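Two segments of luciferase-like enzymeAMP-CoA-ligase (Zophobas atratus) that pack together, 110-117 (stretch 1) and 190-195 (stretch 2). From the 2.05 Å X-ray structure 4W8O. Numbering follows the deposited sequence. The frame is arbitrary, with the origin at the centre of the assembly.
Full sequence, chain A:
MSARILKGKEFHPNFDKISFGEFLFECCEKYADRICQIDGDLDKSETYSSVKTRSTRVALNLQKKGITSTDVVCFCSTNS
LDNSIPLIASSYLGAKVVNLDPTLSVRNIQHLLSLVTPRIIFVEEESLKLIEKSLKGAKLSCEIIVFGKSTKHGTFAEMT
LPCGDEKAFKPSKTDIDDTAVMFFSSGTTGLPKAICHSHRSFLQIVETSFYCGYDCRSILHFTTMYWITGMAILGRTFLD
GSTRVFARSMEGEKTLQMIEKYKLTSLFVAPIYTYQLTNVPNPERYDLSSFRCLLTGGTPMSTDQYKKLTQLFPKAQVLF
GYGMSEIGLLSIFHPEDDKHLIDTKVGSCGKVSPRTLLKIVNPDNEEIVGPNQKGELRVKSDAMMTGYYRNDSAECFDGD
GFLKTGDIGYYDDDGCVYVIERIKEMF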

# COMPACT_ATOMS: atom_id res chain seq x y z
N GLN A 110 -14.36 -14.36 -7.65
CA GLN A 110 -14.12 -15.68 -8.23
C GLN A 110 -12.87 -15.72 -9.10
O GLN A 110 -12.08 -16.65 -9.01
N HIS A 111 -12.75 -14.75 -9.98
CA HIS A 111 -11.58 -14.67 -10.83
C HIS A 111 -10.29 -14.49 -10.01
O HIS A 111 -9.29 -15.16 -10.27
N LEU A 112 -10.32 -13.60 -9.03
CA LEU A 112 -9.15 -13.32 -8.21
C LEU A 112 -8.71 -14.56 -7.44
O LEU A 112 -7.53 -14.87 -7.40
N LEU A 113 -9.67 -15.27 -6.86
CA LEU A 113 -9.37 -16.52 -6.16
C LEU A 113 -8.76 -17.56 -7.10
O LEU A 113 -7.85 -18.30 -6.72
N SER A 114 -9.26 -17.60 -8.34
CA SER A 114 -8.77 -18.57 -9.32
C SER A 114 -7.33 -18.25 -9.71
O SER A 114 -6.58 -19.15 -10.07
N LEU A 115 -6.95 -16.98 -9.65
CA LEU A 115 -5.56 -16.59 -9.91
C LEU A 115 -4.59 -17.10 -8.83
O LEU A 115 -3.53 -17.62 -9.16
N VAL A 116 -4.96 -16.95 -7.55
CA VAL A 116 -4.04 -17.19 -6.44
C VAL A 116 -4.32 -18.46 -5.61
O VAL A 116 -3.48 -18.86 -4.80
N THR A 117 -5.48 -19.09 -5.82
CA THR A 117 -5.84 -20.36 -5.18
C THR A 117 -5.30 -20.51 -3.76
O THR A 117 -4.40 -21.30 -3.52
N GLY A 190 -8.20 -6.77 -20.94
CA GLY A 190 -7.89 -8.05 -20.29
C GLY A 190 -8.24 -8.07 -18.81
O GLY A 190 -8.35 -7.02 -18.17
N LEU A 191 -8.38 -9.27 -18.26
CA LEU A 191 -8.74 -9.45 -16.86
C LEU A 191 -7.52 -9.29 -15.95
O LEU A 191 -6.39 -9.40 -16.41
N PRO A 192 -7.76 -9.03 -14.64
CA PRO A 192 -6.64 -8.90 -13.72
C PRO A 192 -5.68 -10.10 -13.70
O PRO A 192 -6.06 -11.22 -14.02
N LYS A 193 -4.44 -9.81 -13.33
CA LYS A 193 -3.41 -10.82 -13.10
C LYS A 193 -2.79 -10.53 -11.75
O LYS A 193 -2.90 -9.41 -11.24
N ALA A 194 -2.14 -11.54 -11.17
CA ALA A 194 -1.59 -11.42 -9.84
C ALA A 194 -0.16 -10.89 -9.92
O ALA A 194 0.77 -11.62 -10.28
N ILE A 195 -0.01 -9.61 -9.60
CA ILE A 195 1.28 -8.95 -9.48
C ILE A 195 2.04 -9.52 -8.28
O ILE A 195 1.54 -9.52 -7.15

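The last turns of a helix, 110-116, lie against an extended segment that becomes a strand at Ala194. The contact is small, burying 271 Å² in total.

One hydrogen bond joins the two stretches. His111 points toward stretch 2 with chi1 t, and its NE2 donates to the backbone O of Pro192 at 2.9 Å. The N-H...O angle is 161°, so the bond is nearly straight. The acceptor lies at the ring edge, near the ring plane, as suits an N-H donor. NE2 therefore carries a proton. Leu191, chi1 m, also points toward the helix and sets its CD1 over one face of the His111 ring.

The remaining contacts are van der Waals packing; two of them, Leu112 with Pro192 and Val116 with Ala194, are between apolar side chains. Leu112, chi1 m, has its CA-to-CB bond sideways to stretch 2, but its end comes nearer, with CD2 4.0 Å from Pro192 CB. Leu115, also m, points in one turn after His111. Its CD1 packs on the backbone, 3.5 Å from Pro192 O and 4.0 Å from Lys193 CA. Ala194 points toward the helix, and its CB meets Val116 CG1 at 3.9 Å. Lys193 points away.

Within the helix, Ser114 OG, chi1 p, donates to His111 O at 2.6 Å. Ser114 itself does not touch stretch 2. Gln110, Leu113 and Ile195 are also out of reach.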

# COMPACT_ATOMS: atom_id res chain seq x y z
CB GLN A 110 -15.29 -16.10 -9.12
CG GLN A 110 -16.44 -16.71 -8.38
CD GLN A 110 -17.51 -17.23 -9.32
OE1 GLN A 110 -17.22 -17.65 -10.44
NE2 GLN A 110 -18.75 -17.21 -8.87
CB HIS A 111 -11.71 -13.54 -11.84
CG HIS A 111 -10.47 -13.32 -12.65
ND1 HIS A 111 -9.96 -14.27 -13.50
CD2 HIS A 111 -9.63 -12.26 -12.71
CE1 HIS A 111 -8.86 -13.80 -14.07
NE2 HIS A 111 -8.64 -12.58 -13.61
CB LEU A 112 -9.40 -12.15 -7.25
CG LEU A 112 -9.75 -10.80 -7.91
CD1 LEU A 112 -9.70 -9.66 -6.90
CD2 LEU A 112 -8.84 -10.51 -9.10
CB LEU A 113 -10.62 -17.08 -5.48
CG LEU A 113 -11.13 -16.33 -4.24
CD1 LEU A 113 -12.49 -16.85 -3.80
CD2 LEU A 113 -10.13 -16.43 -3.11
CB SER A 114 -9.69 -18.61 -10.55
OG SER A 114 -9.45 -17.50 -11.42
CB LEU A 115 -5.41 -15.07 -10.01
CG LEU A 115 -6.06 -14.37 -11.19
CD1 LEU A 115 -6.04 -12.87 -10.97
CD2 LEU A 115 -5.36 -14.74 -12.49
CB VAL A 116 -3.93 -15.96 -5.52
CG1 VAL A 116 -3.56 -14.72 -6.34
CG2 VAL A 116 -5.20 -15.72 -4.71
CB THR A 117 -5.38 -21.56 -6.04
OG1 THR A 117 -3.96 -21.51 -6.21
CG2 THR A 117 -6.05 -21.53 -7.42
CB LEU A 191 -9.33 -10.84 -16.64
CG LEU A 191 -10.55 -11.17 -17.49
CD1 LEU A 191 -10.87 -12.65 -17.35
CD2 LEU A 191 -11.76 -10.32 -17.13
CB PRO A 192 -7.32 -8.73 -12.37
CG PRO A 192 -8.63 -8.08 -12.71
CD PRO A 192 -9.04 -8.71 -13.99
CB LYS A 193 -2.36 -10.76 -14.20
CG LYS A 193 -2.94 -11.00 -15.59
CD LYS A 193 -2.59 -9.87 -16.54
CE LYS A 193 -3.54 -9.79 -17.72
NZ LYS A 193 -3.71 -11.13 -18.33
CB ALA A 194 -1.64 -12.75 -9.10
CB ILE A 195 1.08 -7.45 -9.24
CG1 ILE A 195 0.45 -6.79 -10.47
CG2 ILE A 195 2.41 -6.78 -8.89
CD1 ILE A 195 -0.24 -5.47 -10.16